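Local atomic coordinates of hypothetical protein (Leishmania major, PDB entry 3LJN), a protein that is of unknown function but, as an ankyrin-repeat protein, probably serves as a scaffold for binding other proteins. Residues R29-I40 against F63-L72; V237-L248 against L263-I272. One frame throughout, in Å; residues are numbered along the deposited sequence.

How the contacts relate
From the N terminus, contact 1 comes first: residues 29-40 run from the end of helix 18-30 into helix 33-41, and the chain returns through helix 56-63 to set helix 66-75 against it, closing a loop between successive helix pairs of the ankyrin solenoid. Far later, contact 2 closes a shorter loop, in which residues 237-248 lead into helix 247-253 and the chain turns back through helix 257-266. The contacts follow in series, neither nested nor crossed. Their centres lie about 55 Å apart on opposite sides of the chain's centre, so each ties only its own neighbourhood together.

Contact 1 (R29-I40 against F63-L72); sequences RKGQTDEVRRLI and FGCVDTAKYL
The ring of Y71 carries the CD methylene of R37 over the centre of one face, a CH-pi contact of 3.3 Å from R37 CD to the ring centroid, while I40 CD1 and V36 CG1 sit at its edge. With its CG anti to the backbone N (chi1 179°), Y71 extends across to helix 33-41 as a knob in the hole formed by T33, V36, R37 and I40. Bends at chi2 and chi3 fold the R37 chain over the ring, but its guanidinium is tilted 57° from the ring plane and adds at most a weak cation-pi attraction. The F63 ring takes R29 CG on one face, 3.8 Å from CG to the centroid. Between the aromatic sites, T33 OG1 and T68 OG1 share a hydrogen bond of 3.3 Å, and C65 SG packs on G31, whose positive phi closes a Schellman motif. Deeper in, L72 CD2 meets V36 CG1 at 3.9 Å and I40 CD1 at 3.8 Å. The segments 33-40 and 66-72 run 23° from parallel, with their axes 9.8 Å apart at closest approach, the side-by-side stacking of ankyrin repeats. V36 also rests on A27 of helix 18-30, L72 packs on helix 56-63, and V66 and A69 face helix 97-110.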
loop_
_atom_site.group_PDB
_atom_site.type_symbol
_atom_site.label_atom_id
_atom_site.label_comp_id
_atom_site.label_asym_id
_atom_site.label_seq_id
_atom_site.Cartn_x
_atom_site.Cartn_y
_atom_site.Cartn_z
ATOM N N ARG A 29 10.627 28.173 9.395
ATOM C CA ARG A 29 9.400 28.624 8.772
ATOM C C ARG A 29 9.645 29.566 7.592
ATOM O O ARG A 29 8.938 29.494 6.584
ATOM C CB ARG A 29 8.568 29.347 9.801
ATOM C CG ARG A 29 7.123 29.375 9.485
ATOM C CD ARG A 29 6.505 30.495 10.248
ATOM N NE ARG A 29 6.712 31.743 9.536
ATOM C CZ ARG A 29 6.800 32.933 10.110
ATOM N NH1 ARG A 29 6.717 33.056 11.433
ATOM N NH2 ARG A 29 6.983 34.012 9.354
ATOM N N LYS A 30 10.648 30.439 7.713
ATOM C CA LYS A 30 10.911 31.465 6.698
ATOM C C LYS A 30 11.897 31.055 5.589
ATOM O O LYS A 30 12.196 31.857 4.700
ATOM C CB LYS A 30 11.385 32.739 7.385
ATOM C CG LYS A 30 10.371 33.286 8.381
ATOM C CD LYS A 30 10.998 34.314 9.311
ATOM C CE LYS A 30 9.950 35.041 10.153
ATOM N NZ LYS A 30 9.288 36.126 9.384
ATOM N N GLY A 31 12.376 29.810 5.616
ATOM C CA GLY A 31 13.342 29.339 4.628
ATOM C C GLY A 31 14.672 30.058 4.769
ATOM O O GLY A 31 15.293 30.457 3.774
ATOM N N GLN A 32 15.095 30.232 6.021
ATOM C CA GLN A 32 16.334 30.914 6.353
ATOM C C GLN A 32 17.413 29.861 6.681
ATOM O O GLN A 32 17.756 29.633 7.849
ATOM C CB GLN A 32 16.090 31.894 7.511
ATOM C CG GLN A 32 15.355 33.181 7.093
ATOM C CD GLN A 32 15.087 34.193 8.263
ATOM O OE1 GLN A 32 15.404 33.941 9.439
ATOM N NE2 GLN A 32 14.485 35.337 7.918
ATOM N N THR A 33 17.936 29.218 5.633
ATOM C CA THR A 33 18.908 28.125 5.787
ATOM C C THR A 33 20.194 28.627 6.402
ATOM O O THR A 33 20.759 28.002 7.298
ATOM C CB THR A 33 19.304 27.495 4.451
ATOM O OG1 THR A 33 18.285 27.729 3.474
ATOM C CG2 THR A 33 19.554 26.000 4.631
ATOM N N ASP A 34 20.672 29.743 5.860
ATOM C CA ASP A 34 21.746 30.532 6.450
ATOM C C ASP A 34 21.598 30.528 7.962
ATOM O O ASP A 34 22.448 30.020 8.673
ATOM C CB ASP A 34 21.663 31.981 5.921
ATOM C CG ASP A 34 22.976 32.738 6.066
ATOM O OD1 ASP A 34 23.073 33.915 5.583
ATOM O OD2 ASP A 34 23.922 32.145 6.668
ATOM N N GLU A 35 20.466 31.041 8.431
ATOM C CA GLU A 35 20.261 31.355 9.845
ATOM C C GLU A 35 20.097 30.113 10.705
ATOM O O GLU A 35 20.477 30.130 11.861
ATOM C CB GLU A 35 19.054 32.295 9.989
ATOM C CG GLU A 35 18.913 32.963 11.338
ATOM C CD GLU A 35 20.188 33.656 11.829
ATOM O OE1 GLU A 35 20.723 34.583 11.133
ATOM O OE2 GLU A 35 20.650 33.262 12.938
ATOM N N VAL A 36 19.528 29.057 10.125
ATOM C CA VAL A 36 19.383 27.728 10.757
ATOM C C VAL A 36 20.729 27.003 10.913
ATOM O O VAL A 36 21.019 26.417 11.956
ATOM C CB VAL A 36 18.422 26.838 9.904
ATOM C CG1 VAL A 36 18.744 25.376 10.048
ATOM C CG2 VAL A 36 16.979 27.109 10.260
ATOM N N ARG A 37 21.533 27.029 9.850
ATOM C CA ARG A 37 22.887 26.488 9.869
ATOM C C ARG A 37 23.677 27.135 10.990
ATOM O O ARG A 37 24.381 26.477 11.742
ATOM C CB ARG A 37 23.602 26.832 8.578
ATOM C CG ARG A 37 23.065 26.202 7.344
ATOM C CD ARG A 37 23.796 24.927 6.986
ATOM N NE ARG A 37 25.260 25.012 6.994
ATOM C CZ ARG A 37 25.997 25.689 6.112
ATOM N NH1 ARG A 37 25.423 26.402 5.140
ATOM N NH2 ARG A 37 27.321 25.672 6.220
ATOM N N ARG A 38 23.561 28.455 11.056
ATOM C CA ARG A 38 24.240 29.261 12.045
ATOM C C ARG A 38 23.852 28.826 13.458
ATOM O O ARG A 38 24.709 28.661 14.305
ATOM C CB ARG A 38 23.920 30.742 11.816
ATOM C CG ARG A 38 25.013 31.698 12.251
ATOM C CD ARG A 38 24.499 33.125 12.457
ATOM N NE ARG A 38 23.368 33.184 13.399
ATOM C CZ ARG A 38 23.456 33.080 14.731
ATOM N NH1 ARG A 38 24.634 32.932 15.339
ATOM N NH2 ARG A 38 22.345 33.124 15.464
ATOM N N LEU A 39 22.569 28.621 13.712
ATOM C CA LEU A 39 22.128 28.207 15.032
ATOM C C LEU A 39 22.669 26.810 15.394
ATOM O O LEU A 39 23.066 26.560 16.535
ATOM C CB LEU A 39 20.599 28.231 15.110
ATOM C CG LEU A 39 19.916 29.603 15.186
ATOM C CD1 LEU A 39 18.595 29.589 14.438
ATOM C CD2 LEU A 39 19.699 30.073 16.621
ATOM N N ILE A 40 22.691 25.915 14.407
ATOM C CA ILE A 40 23.145 24.538 14.593
ATOM C C ILE A 40 24.665 24.426 14.740
ATOM O O ILE A 40 25.152 23.676 15.569
ATOM C CB ILE A 40 22.697 23.658 13.412
ATOM C CG1 ILE A 40 21.171 23.561 13.396
ATOM C CG2 ILE A 40 23.332 22.270 13.504
ATOM C CD1 ILE A 40 20.593 23.227 12.063
ATOM N N PHE A 63 5.976 24.353 4.941
ATOM C CA PHE A 63 6.052 25.671 4.310
ATOM C C PHE A 63 6.841 25.763 2.995
ATOM O O PHE A 63 7.040 26.872 2.491
ATOM C CB PHE A 63 6.599 26.695 5.312
ATOM C CG PHE A 63 5.580 27.172 6.294
ATOM C CD1 PHE A 63 4.772 28.250 5.996
ATOM C CD2 PHE A 63 5.420 26.536 7.520
ATOM C CE1 PHE A 63 3.829 28.692 6.903
ATOM C CE2 PHE A 63 4.485 26.976 8.432
ATOM C CZ PHE A 63 3.688 28.056 8.122
ATOM N N GLY A 64 7.245 24.638 2.409
ATOM C CA GLY A 64 7.999 24.678 1.151
ATOM C C GLY A 64 9.440 24.496 1.542
ATOM O O GLY A 64 9.820 23.386 1.904
ATOM N N CYS A 65 10.241 25.560 1.496
ATOM C CA CYS A 65 11.613 25.554 2.063
ATOM C C CYS A 65 12.473 24.349 1.663
ATOM O O CYS A 65 13.026 23.644 2.521
ATOM C CB CYS A 65 11.531 25.641 3.584
ATOM S SG CYS A 65 10.514 27.036 4.124
ATOM N N VAL A 66 12.581 24.127 0.353
ATOM C CA VAL A 66 13.300 22.971 -0.187
ATOM C C VAL A 66 14.722 22.849 0.357
ATOM O O VAL A 66 15.122 21.772 0.798
ATOM C CB VAL A 66 13.318 22.983 -1.736
ATOM C CG1 VAL A 66 14.558 22.270 -2.282
ATOM C CG2 VAL A 66 12.038 22.357 -2.274
ATOM N N ASP A 67 15.461 23.958 0.351
ATOM C CA ASP A 67 16.885 23.966 0.709
ATOM C C ASP A 67 17.114 23.811 2.219
ATOM O O ASP A 67 17.970 23.029 2.639
ATOM C CB ASP A 67 17.535 25.231 0.154
ATOM C CG ASP A 67 17.380 25.347 -1.404
ATOM O OD1 ASP A 67 17.492 24.313 -2.132
ATOM O OD2 ASP A 67 17.146 26.471 -1.924
ATOM N N THR A 68 16.338 24.533 3.026
ATOM C CA THR A 68 16.309 24.334 4.479
ATOM C C THR A 68 15.958 22.889 4.844
ATOM O O THR A 68 16.542 22.315 5.770
ATOM C CB THR A 68 15.253 25.248 5.144
ATOM O OG1 THR A 68 15.472 26.613 4.755
ATOM C CG2 THR A 68 15.286 25.128 6.649
ATOM N N ALA A 69 14.995 22.305 4.127
ATOM C CA ALA A 69 14.571 20.924 4.377
ATOM C C ALA A 69 15.699 19.959 4.056
ATOM O O ALA A 69 16.051 19.115 4.875
ATOM C CB ALA A 69 13.347 20.590 3.549
ATOM N N LYS A 70 16.267 20.110 2.860
ATOM C CA LYS A 70 17.433 19.345 2.445
ATOM C C LYS A 70 18.513 19.384 3.514
ATOM O O LYS A 70 19.056 18.344 3.895
ATOM C CB LYS A 70 18.004 19.888 1.139
ATOM C CG LYS A 70 19.236 19.137 0.654
ATOM C CD LYS A 70 19.390 19.161 -0.877
ATOM C CE LYS A 70 20.359 18.044 -1.331
ATOM N NZ LYS A 70 20.730 18.076 -2.785
ATOM N N TYR A 71 18.816 20.575 4.011
ATOM C CA TYR A 71 19.800 20.682 5.064
ATOM C C TYR A 71 19.378 19.959 6.337
ATOM O O TYR A 71 20.075 19.062 6.782
ATOM C CB TYR A 71 20.152 22.131 5.392
ATOM C CG TYR A 71 21.152 22.177 6.509
ATOM C CD1 TYR A 71 22.419 21.657 6.330
ATOM C CD2 TYR A 71 20.812 22.666 7.765
ATOM C CE1 TYR A 71 23.345 21.649 7.360
ATOM C CE2 TYR A 71 21.734 22.666 8.808
ATOM C CZ TYR A 71 22.990 22.152 8.594
ATOM O OH TYR A 71 23.916 22.148 9.599
ATOM N N LEU A 72 18.258 20.349 6.932
ATOM C CA LEU A 72 17.838 19.753 8.221
ATOM C C LEU A 72 17.694 18.221 8.164
ATOM O O LEU A 72 17.975 17.542 9.149
ATOM C CB LEU A 72 16.525 20.379 8.729
ATOM C CG LEU A 72 16.620 21.786 9.342
ATOM C CD1 LEU A 72 15.268 22.407 9.480
ATOM C CD2 LEU A 72 17.306 21.764 10.697
#

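Contact 2 (V237-L248 against L263-I272); sequences VNMEDNEHTVPL and LLQKTDVFLI
L248 and L263 lie alongside one another, pointing opposite ways, L248 CD1 being 3.8 Å from L263 CB. With CG anti to the backbone N (chi1 -179°) the L248 side chain extends toward 263-272, and chi2 then sets CD1 against L263 and CD2 against I272 CG1 (4.0 Å) and L264 CD2 (4.1 Å). V237 lies beside L263 in the same opposed sense, V237 CG1 3.6 Å from L263 CD2, while V237 CG2 rests against the K266 carbonyl. At the border of this apolar core the side chains of N238 and D268 cross at about a right angle, ND2 near CB. Separately, the backbone N of D268 donates to N238 OD1, a nearly straight bond of 3.3 Å (N-H...O 171°) with the donor tilted from the carbonyl plane. V246 CG2 packs obliquely on L271 CD2 at 3.9 Å. Buried T267 turns its hydroxyl back to L263 O, a carbonyl in the last turn of helix 257-266 that also accepts from T267 N. Consistent with the ankyrin layout of hairpin-like loop and helix pair, loop 237-246 and the first turn of helix 247-253 join the junction of helices 257-266 and 269-273; L264 and I272 continue to helix 300-317, and P247 touches helix 216-219.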
loop_
_atom_site.group_PDB
_atom_site.type_symbol
_atom_site.label_atom_id
_atom_site.label_comp_id
_atom_site.label_asym_id
_atom_site.label_seq_id
_atom_site.Cartn_x
_atom_site.Cartn_y
_atom_site.Cartn_z
ATOM N N VAL A 237 -0.317 -18.986 -5.204
ATOM C CA VAL A 237 -1.742 -19.254 -5.406
ATOM C C VAL A 237 -2.294 -20.226 -4.366
ATOM O O VAL A 237 -3.448 -20.623 -4.449
ATOM C CB VAL A 237 -2.005 -19.823 -6.817
ATOM C CG1 VAL A 237 -1.401 -18.919 -7.868
ATOM C CG2 VAL A 237 -1.441 -21.230 -6.947
ATOM N N ASN A 238 -1.464 -20.614 -3.403
ATOM C CA ASN A 238 -1.832 -21.593 -2.384
ATOM C C ASN A 238 -1.980 -20.944 -1.005
ATOM O O ASN A 238 -1.998 -21.624 0.012
ATOM C CB ASN A 238 -0.780 -22.714 -2.319
ATOM C CG ASN A 238 -0.692 -23.538 -3.605
ATOM O OD1 ASN A 238 -1.629 -23.596 -4.396
ATOM N ND2 ASN A 238 0.445 -24.194 -3.798
HETATM N N MSE A 239 -2.076 -19.622 -0.976
HETATM C CA MSE A 239 -2.273 -18.899 0.272
HETATM C C MSE A 239 -3.726 -19.020 0.688
HETATM O O MSE A 239 -4.614 -18.684 -0.084
HETATM C CB MSE A 239 -1.910 -17.422 0.106
HETATM C CG MSE A 239 -0.414 -17.157 0.060
HETATM SE SE MSE A 239 -0.025 -15.233 -0.018
HETATM C CE MSE A 239 -0.562 -14.905 -1.888
ATOM N N GLU A 240 -3.959 -19.502 1.904
ATOM C CA GLU A 240 -5.312 -19.720 2.385
ATOM C C GLU A 240 -5.664 -18.625 3.370
ATOM O O GLU A 240 -4.876 -18.321 4.253
ATOM C CB GLU A 240 -5.471 -21.127 3.009
ATOM C CG GLU A 240 -4.680 -21.390 4.300
ATOM C CD GLU A 240 -4.957 -22.766 4.914
ATOM O OE1 GLU A 240 -5.498 -22.828 6.048
ATOM O OE2 GLU A 240 -4.627 -23.783 4.268
ATOM N N ASP A 241 -6.837 -18.020 3.211
ATOM C CA ASP A 241 -7.278 -16.993 4.142
ATOM C C ASP A 241 -7.557 -17.634 5.508
ATOM O O ASP A 241 -7.261 -18.814 5.712
ATOM C CB ASP A 241 -8.493 -16.232 3.590
ATOM C CG ASP A 241 -9.800 -17.012 3.704
ATOM O OD1 ASP A 241 -9.798 -18.181 4.144
ATOM O OD2 ASP A 241 -10.856 -16.442 3.362
ATOM N N ASN A 242 -8.116 -16.869 6.439
ATOM C CA ASN A 242 -8.422 -17.405 7.765
ATOM C C ASN A 242 -9.475 -18.523 7.750
ATOM O O ASN A 242 -9.401 -19.424 8.585
ATOM C CB ASN A 242 -8.818 -16.287 8.731
ATOM C CG ASN A 242 -7.606 -15.536 9.296
ATOM O OD1 ASN A 242 -6.570 -15.410 8.639
ATOM N ND2 ASN A 242 -7.739 -15.038 10.520
ATOM N N GLU A 243 -10.416 -18.482 6.799
ATOM C CA GLU A 243 -11.431 -19.549 6.624
ATOM C C GLU A 243 -10.978 -20.718 5.747
ATOM O O GLU A 243 -11.804 -21.405 5.176
ATOM C CB GLU A 243 -12.691 -19.006 5.943
ATOM C CG GLU A 243 -13.334 -17.769 6.550
ATOM C CD GLU A 243 -14.296 -17.102 5.554
ATOM O OE1 GLU A 243 -14.204 -17.418 4.336
ATOM O OE2 GLU A 243 -15.129 -16.266 5.983
ATOM N N HIS A 244 -9.684 -20.931 5.599
ATOM C CA HIS A 244 -9.175 -21.996 4.722
ATOM C C HIS A 244 -9.506 -21.835 3.235
ATOM O O HIS A 244 -9.481 -22.809 2.496
ATOM C CB HIS A 244 -9.621 -23.375 5.232
ATOM C CG HIS A 244 -9.114 -23.684 6.605
ATOM N ND1 HIS A 244 -8.239 -24.719 6.861
ATOM C CD2 HIS A 244 -9.320 -23.062 7.790
ATOM C CE1 HIS A 244 -7.943 -24.734 8.149
ATOM N NE2 HIS A 244 -8.586 -23.738 8.734
ATOM N N THR A 245 -9.760 -20.610 2.784
ATOM C CA THR A 245 -10.097 -20.367 1.378
ATOM C C THR A 245 -8.903 -19.986 0.490
ATOM O O THR A 245 -8.143 -19.104 0.815
ATOM C CB THR A 245 -11.202 -19.294 1.247
ATOM O OG1 THR A 245 -12.478 -19.948 1.167
ATOM C CG2 THR A 245 -10.985 -18.428 -0.013
ATOM N N VAL A 246 -8.805 -20.647 -0.656
ATOM C CA VAL A 246 -7.709 -20.502 -1.601
ATOM C C VAL A 246 -8.221 -19.839 -2.872
ATOM O O VAL A 246 -9.289 -20.199 -3.348
ATOM C CB VAL A 246 -7.145 -21.894 -1.949
ATOM C CG1 VAL A 246 -6.575 -21.928 -3.360
ATOM C CG2 VAL A 246 -6.099 -22.302 -0.923
ATOM N N PRO A 247 -7.461 -18.884 -3.447
ATOM C CA PRO A 247 -7.945 -18.124 -4.613
ATOM C C PRO A 247 -8.699 -18.960 -5.669
ATOM O O PRO A 247 -9.708 -18.505 -6.210
ATOM C CB PRO A 247 -6.665 -17.542 -5.192
ATOM C CG PRO A 247 -5.787 -17.392 -4.028
ATOM C CD PRO A 247 -6.072 -18.524 -3.114
ATOM N N LEU A 248 -8.231 -20.177 -5.951
ATOM C CA LEU A 248 -8.979 -21.077 -6.823
ATOM C C LEU A 248 -10.476 -21.105 -6.483
ATOM O O LEU A 248 -11.284 -20.952 -7.389
ATOM C CB LEU A 248 -8.420 -22.507 -6.775
ATOM C CG LEU A 248 -9.133 -23.521 -7.679
ATOM C CD1 LEU A 248 -9.278 -22.955 -9.087
ATOM C CD2 LEU A 248 -8.417 -24.861 -7.705
ATOM N N LEU A 263 -5.636 -21.094 -12.585
ATOM C CA LEU A 263 -5.489 -21.482 -11.180
ATOM C C LEU A 263 -5.536 -23.009 -10.978
ATOM O O LEU A 263 -4.796 -23.549 -10.158
ATOM C CB LEU A 263 -6.484 -20.721 -10.305
ATOM C CG LEU A 263 -6.003 -19.279 -10.094
ATOM C CD1 LEU A 263 -7.062 -18.421 -9.451
ATOM C CD2 LEU A 263 -4.737 -19.258 -9.259
ATOM N N LEU A 264 -6.354 -23.704 -11.757
ATOM C CA LEU A 264 -6.236 -25.154 -11.864
ATOM C C LEU A 264 -4.802 -25.548 -12.267
ATOM O O LEU A 264 -4.157 -26.349 -11.589
ATOM C CB LEU A 264 -7.261 -25.704 -12.863
ATOM C CG LEU A 264 -8.738 -25.602 -12.431
ATOM C CD1 LEU A 264 -9.697 -25.715 -13.601
ATOM C CD2 LEU A 264 -9.064 -26.644 -11.396
ATOM N N GLN A 265 -4.283 -24.965 -13.343
ATOM C CA GLN A 265 -2.900 -25.244 -13.733
ATOM C C GLN A 265 -1.920 -25.197 -12.543
ATOM O O GLN A 265 -1.162 -26.138 -12.337
ATOM C CB GLN A 265 -2.415 -24.287 -14.836
ATOM C CG GLN A 265 -2.710 -24.740 -16.281
ATOM C CD GLN A 265 -1.852 -23.988 -17.325
ATOM O OE1 GLN A 265 -0.619 -24.067 -17.299
ATOM N NE2 GLN A 265 -2.511 -23.259 -18.243
ATOM N N LYS A 266 -1.965 -24.121 -11.755
ATOM C CA LYS A 266 -0.907 -23.803 -10.769
ATOM C C LYS A 266 -1.200 -24.228 -9.341
ATOM O O LYS A 266 -0.291 -24.283 -8.520
ATOM C CB LYS A 266 -0.652 -22.295 -10.745
ATOM C CG LYS A 266 -0.298 -21.720 -12.099
ATOM C CD LYS A 266 -0.492 -20.213 -12.177
ATOM C CE LYS A 266 -0.527 -19.762 -13.645
ATOM N NZ LYS A 266 0.607 -20.331 -14.482
ATOM N N THR A 267 -2.463 -24.490 -9.027
ATOM C CA THR A 267 -2.819 -24.817 -7.661
ATOM C C THR A 267 -2.358 -26.229 -7.332
ATOM O O THR A 267 -2.537 -27.160 -8.121
ATOM C CB THR A 267 -4.335 -24.648 -7.397
ATOM O OG1 THR A 267 -4.685 -23.273 -7.560
ATOM C CG2 THR A 267 -4.700 -25.060 -5.984
ATOM N N ASP A 268 -1.750 -26.356 -6.158
ATOM C CA ASP A 268 -1.284 -27.631 -5.644
ATOM C C ASP A 268 -2.452 -28.590 -5.608
ATOM O O ASP A 268 -3.578 -28.166 -5.479
ATOM C CB ASP A 268 -0.671 -27.456 -4.247
ATOM C CG ASP A 268 0.061 -28.708 -3.758
ATOM O OD1 ASP A 268 -0.627 -29.630 -3.234
ATOM O OD2 ASP A 268 1.320 -28.760 -3.888
ATOM N N VAL A 269 -2.160 -29.881 -5.731
ATOM C CA VAL A 269 -3.172 -30.914 -5.975
ATOM C C VAL A 269 -3.962 -31.260 -4.719
ATOM O O VAL A 269 -5.177 -31.488 -4.764
ATOM C CB VAL A 269 -2.509 -32.182 -6.580
ATOM C CG1 VAL A 269 -3.096 -33.458 -5.984
ATOM C CG2 VAL A 269 -2.649 -32.152 -8.104
ATOM N N PHE A 270 -3.259 -31.294 -3.599
ATOM C CA PHE A 270 -3.894 -31.491 -2.314
ATOM C C PHE A 270 -5.107 -30.564 -2.132
ATOM O O PHE A 270 -6.108 -30.983 -1.595
ATOM C CB PHE A 270 -2.872 -31.267 -1.194
ATOM C CG PHE A 270 -3.462 -31.327 0.187
ATOM C CD1 PHE A 270 -3.436 -32.520 0.919
ATOM C CD2 PHE A 270 -4.046 -30.189 0.761
ATOM C CE1 PHE A 270 -3.991 -32.584 2.211
ATOM C CE2 PHE A 270 -4.612 -30.236 2.047
ATOM C CZ PHE A 270 -4.585 -31.434 2.777
ATOM N N LEU A 271 -5.016 -29.314 -2.571
ATOM C CA LEU A 271 -6.093 -28.346 -2.349
ATOM C C LEU A 271 -7.312 -28.564 -3.242
ATOM O O LEU A 271 -8.435 -28.281 -2.827
ATOM C CB LEU A 271 -5.578 -26.919 -2.512
ATOM C CG LEU A 271 -4.681 -26.463 -1.362
ATOM C CD1 LEU A 271 -3.775 -25.324 -1.801
ATOM C CD2 LEU A 271 -5.502 -26.082 -0.137
ATOM N N ILE A 272 -7.101 -29.059 -4.456
ATOM C CA ILE A 272 -8.213 -29.455 -5.312
ATOM C C ILE A 272 -8.963 -30.640 -4.710
ATOM O O ILE A 272 -10.173 -30.627 -4.656
ATOM C CB ILE A 272 -7.749 -29.836 -6.734
ATOM C CG1 ILE A 272 -7.091 -28.625 -7.421
ATOM C CG2 ILE A 272 -8.934 -30.360 -7.553
ATOM C CD1 ILE A 272 -6.496 -28.919 -8.773
#